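Local structure of ABC-type phosphate transport system, periplasmic component (Lactobacillus brevis, 4ECF) at residues 234-237 with 238-242; 171-175 with 176-180. The protein probably serves as the solute-binding component of the PstSACB ABC transporter, binding phosphate for import across the cytoplasmic membrane. All coordinates share one frame; numbering follows the deposited sequence.

In the fold
Two endings of secondary structure lie side by side in this phosphate-binding protein, each finished locally by residues a few positions apart. Interaction 2 comes first along the chain, where strand 169-174 of the large mixed sheet runs into a short 3-10 turn; interaction 1 follows later, at the C-terminal end of helix 230-239. Their centres are about 15 Å apart, yet they touch: Leu-240 O packs against Ser-176 CB at 3.1 Å. Both also lean on strand 73-87, which takes Tyr-242 from one and pairs antiparallel with the strand of the other. The helix end is thus packed against the strand end, joining two distant parts of the sequence.

Interaction 1: residues 234-237 with 238-242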
# COMPACT_ATOMS: atom_id res chain seq x y z
N ASN A 234 19.03 -1.51 -2.04
CA ASN A 234 19.55 -0.82 -3.26
C ASN A 234 19.09 -1.46 -4.58
O ASN A 234 19.25 -0.87 -5.64
CB ASN A 234 21.08 -0.76 -3.20
CG ASN A 234 21.57 0.19 -2.13
OD1 ASN A 234 20.89 1.16 -1.81
ND2 ASN A 234 22.73 -0.10 -1.56
N THR A 235 18.56 -2.68 -4.51
CA THR A 235 18.20 -3.46 -5.66
C THR A 235 16.68 -3.76 -5.71
O THR A 235 15.88 -3.05 -6.36
CB THR A 235 19.06 -4.77 -5.69
OG1 THR A 235 18.93 -5.49 -4.44
CG2 THR A 235 20.55 -4.44 -5.94
N LEU A 236 16.27 -4.79 -5.01
CA LEU A 236 14.95 -5.37 -5.17
C LEU A 236 13.84 -4.39 -4.77
O LEU A 236 12.81 -4.27 -5.45
CB LEU A 236 14.90 -6.65 -4.33
CG LEU A 236 13.90 -7.76 -4.62
CD1 LEU A 236 14.10 -8.22 -6.06
CD2 LEU A 236 14.11 -8.92 -3.64
N VAL A 237 14.06 -3.66 -3.68
CA VAL A 237 13.06 -2.71 -3.18
C VAL A 237 12.66 -1.70 -4.25
O VAL A 237 11.50 -1.53 -4.59
CB VAL A 237 13.56 -2.06 -1.84
CG1 VAL A 237 12.73 -0.84 -1.45
CG2 VAL A 237 13.59 -3.12 -0.76
N ARG A 238 13.68 -1.08 -4.86
CA ARG A 238 13.51 -0.12 -5.93
C ARG A 238 12.95 -0.73 -7.23
O ARG A 238 12.09 -0.15 -7.88
CB ARG A 238 14.85 0.61 -6.18
CG ARG A 238 15.58 0.97 -4.88
CD ARG A 238 16.64 2.05 -5.05
NE ARG A 238 17.36 2.33 -3.80
CZ ARG A 238 18.20 3.37 -3.63
NH1 ARG A 238 18.40 4.23 -4.63
NH2 ARG A 238 18.82 3.56 -2.47
N GLN A 239 13.41 -1.92 -7.61
CA GLN A 239 12.90 -2.59 -8.82
C GLN A 239 11.41 -2.84 -8.80
O GLN A 239 10.76 -2.81 -9.83
CB GLN A 239 13.53 -3.95 -9.01
CG GLN A 239 14.99 -3.99 -9.34
CD GLN A 239 15.52 -5.40 -9.11
OE1 GLN A 239 14.84 -6.41 -9.43
NE2 GLN A 239 16.68 -5.49 -8.52
N LEU A 240 10.85 -3.15 -7.63
CA LEU A 240 9.44 -3.48 -7.54
C LEU A 240 8.53 -2.27 -7.34
O LEU A 240 7.34 -2.42 -7.11
CB LEU A 240 9.23 -4.54 -6.43
CG LEU A 240 9.79 -5.93 -6.76
CD1 LEU A 240 9.83 -6.81 -5.53
CD2 LEU A 240 8.94 -6.58 -7.86
N GLY A 241 9.08 -1.06 -7.37
CA GLY A 241 8.28 0.13 -7.32
C GLY A 241 8.22 0.86 -6.00
O GLY A 241 7.65 1.94 -5.94
N TYR A 242 8.87 0.32 -4.97
CA TYR A 242 8.90 0.94 -3.67
C TYR A 242 10.08 1.89 -3.57
O TYR A 242 10.99 1.87 -4.42
CB TYR A 242 9.08 -0.14 -2.58
CG TYR A 242 8.04 -1.22 -2.57
CD1 TYR A 242 8.17 -2.35 -3.38
CD2 TYR A 242 6.94 -1.14 -1.74
CE1 TYR A 242 7.24 -3.36 -3.38
CE2 TYR A 242 6.00 -2.15 -1.72
CZ TYR A 242 6.15 -3.27 -2.52
OH TYR A 242 5.25 -4.29 -2.52
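Val-237 and Tyr-242 meet where helix 230-239 ends in a Schellman motif. Tyr-242 N returns to Val-237 O at 3.2 Å and Gly-241 N to Arg-238 O, with Gly-241 at positive phi. This is the tight side: Val-237 CG1, set anti to the backbone N (chi1 166°), lies 3.9 Å from Tyr-242 CB, the two side chains crossing near a right angle, while Val-237 O sits at the edge of the tyrosine ring. Just before it, Leu-240 N bonds to Leu-236 O, and their side chains touch lightly, Leu-236 CG to Leu-240 CD1 at 4.3 Å. The opposite extreme is the exposed Asn-234. Arg-238 runs extended beside it, bringing NH2 to 3.2 Å from Asn-234 OD1, too poorly angled for a hydrogen bond, with amide and guanidinium planes 74° apart. An alanine in place of Arg-238 would probably leave Asn-234 without its neighbour and Asp-246 without the far partner of a long, weak ion pair. On the side turned to the protein, Leu-236, Val-237, Leu-240 and Tyr-242 pack on helix 15-28; Tyr-242 also rests on Ala-79 and Val-81 of strand 73-87, its OH bonded to Ala-13 O.

Interaction 2: residues 171-175 with 176-180; sequences SYVAF and SYVNK. With ACT (acetate ion), chain C.
Val-173 packs against Tyr-177 where strand 169-174, a member of the mixed sheet in this periplasmic-binding-protein fold, gives way to a 3-10 turn. Two hydrogen bonds wind the turn: Tyr-177 N to Ala-174 O and Val-178 N to Phe-175 O, each 3.0 Å. Both donors stand above the carbonyl planes, the second by 54°, and off the lone pairs.

Tyr-177 can be followed outward. Its CB is met by Val-173 CG2 at 3.5 Å, and CG by the same methyl, which approaches the ring obliquely as the two side chains cross at about a right angle. CG lies anti to the carbonyl carbon (chi1 -77°), and this torsion brings the CD1 edge of the ring to Ala-174. There CD1 touches Ala-174 CB at 4.2 Å, with Ala-174 O near the ring plane at its edge. An acetate ion, probably from the crystallisation liquor, covers one face, its carbon and methyl near CD2 and CE2, its OXT near CE1 and CZ; OXT stands 3.9 Å above the plane of the Tyr-177 ring, over the centre. At the tip, OH bonds to Thr-12 O, fixing the far end of the side chain. The acetate is itself hydrogen-bonded to Arg-160 NH1, an arginine whose NH1 is also bonded to Tyr-177 O.

Val-173 serves a second neighbour: while CG2 meets Tyr-177, CG1 lies 4.1 Å from both Tyr-177 CB and Val-178 CG2. Strand 73-87 pairs with this strand and also touches Val-178 through Thr-84. The Phe-175 ring meets Trp-202 edge-to-face. A water spans the turn, donating to Phe-175 O at 2.9 Å and to Val-178 O at 2.6 Å.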
# COMPACT_ATOMS: atom_id res chain seq x y z
N SER A 171 -10.59 3.55 -8.53
CA SER A 171 -10.16 2.99 -7.24
C SER A 171 -8.78 3.54 -6.92
O SER A 171 -8.36 4.58 -7.44
CB SER A 171 -10.17 1.47 -7.23
OG SER A 171 -10.12 0.98 -5.90
N TYR A 172 -8.13 2.86 -6.01
CA TYR A 172 -6.79 3.26 -5.56
C TYR A 172 -5.96 2.01 -5.35
O TYR A 172 -6.48 1.00 -4.87
CB TYR A 172 -6.91 4.11 -4.29
CG TYR A 172 -7.94 3.62 -3.34
CD1 TYR A 172 -7.66 2.61 -2.44
CD2 TYR A 172 -9.27 4.07 -3.39
CE1 TYR A 172 -8.61 2.12 -1.57
CE2 TYR A 172 -10.23 3.60 -2.53
CZ TYR A 172 -9.91 2.61 -1.61
OH TYR A 172 -10.88 2.13 -0.74
N VAL A 173 -4.64 2.10 -5.62
CA VAL A 173 -3.76 0.98 -5.52
C VAL A 173 -2.33 1.44 -5.34
O VAL A 173 -1.94 2.54 -5.76
CB VAL A 173 -3.87 0.03 -6.74
CG1 VAL A 173 -3.13 0.58 -7.97
CG2 VAL A 173 -3.55 -1.40 -6.35
N ALA A 174 -1.57 0.60 -4.66
CA ALA A 174 -0.12 0.82 -4.51
C ALA A 174 0.57 0.94 -5.88
O ALA A 174 0.22 0.25 -6.82
CB ALA A 174 0.49 -0.32 -3.68
N PHE A 175 1.62 1.78 -5.99
CA PHE A 175 2.33 2.02 -7.24
C PHE A 175 2.77 0.76 -8.05
O PHE A 175 2.58 0.71 -9.29
CB PHE A 175 3.60 2.86 -6.97
CG PHE A 175 3.39 4.35 -6.77
CD1 PHE A 175 2.15 4.94 -6.57
CD2 PHE A 175 4.50 5.18 -6.68
CE1 PHE A 175 2.03 6.31 -6.37
CE2 PHE A 175 4.37 6.55 -6.49
CZ PHE A 175 3.15 7.10 -6.31
N SER A 176 3.24 -0.26 -7.38
CA SER A 176 3.69 -1.47 -8.11
C SER A 176 2.60 -2.14 -8.95
O SER A 176 2.87 -2.78 -10.00
CB SER A 176 4.22 -2.52 -7.17
OG SER A 176 3.19 -3.40 -6.78
N TYR A 177 1.36 -2.03 -8.48
CA TYR A 177 0.29 -2.69 -9.17
C TYR A 177 -0.11 -1.99 -10.45
O TYR A 177 -0.83 -2.54 -11.25
CB TYR A 177 -0.95 -2.84 -8.26
CG TYR A 177 -0.84 -3.94 -7.21
CD1 TYR A 177 -0.14 -3.76 -6.01
CD2 TYR A 177 -1.40 -5.21 -7.45
CE1 TYR A 177 -0.00 -4.77 -5.09
CE2 TYR A 177 -1.28 -6.23 -6.52
CZ TYR A 177 -0.57 -6.03 -5.34
OH TYR A 177 -0.53 -7.07 -4.43
N VAL A 178 0.32 -0.74 -10.64
CA VAL A 178 -0.07 -0.04 -11.85
C VAL A 178 0.57 -0.72 -13.07
O VAL A 178 1.77 -0.99 -13.04
CB VAL A 178 0.33 1.47 -11.80
CG1 VAL A 178 0.01 2.13 -13.13
CG2 VAL A 178 -0.39 2.18 -10.63
N ASN A 179 -0.25 -1.02 -14.07
CA ASN A 179 0.19 -1.58 -15.35
C ASN A 179 -0.69 -1.07 -16.50
O ASN A 179 -1.58 -0.24 -16.28
CB ASN A 179 0.25 -3.14 -15.29
CG ASN A 179 -1.12 -3.82 -15.22
OD1 ASN A 179 -2.14 -3.26 -15.58
ND2 ASN A 179 -1.12 -5.08 -14.77
N LYS A 180 -0.45 -1.59 -17.71
CA LYS A 180 -1.10 -1.12 -18.93
C LYS A 180 -2.61 -1.33 -18.98
O LYS A 180 -3.28 -0.75 -19.84
CB LYS A 180 -0.49 -1.83 -20.16
CG LYS A 180 0.94 -1.41 -20.50
CD LYS A 180 1.42 -2.05 -21.80
CE LYS A 180 1.70 -3.54 -21.64
NZ LYS A 180 2.83 -3.81 -20.70
C ACT C . 1.92 -6.86 -8.89
O ACT C . 1.67 -6.34 -10.01
OXT ACT C . 2.59 -6.23 -8.05
CH3 ACT C . 1.38 -8.23 -8.58
O HOH W 1 3.63 0.42 -11.95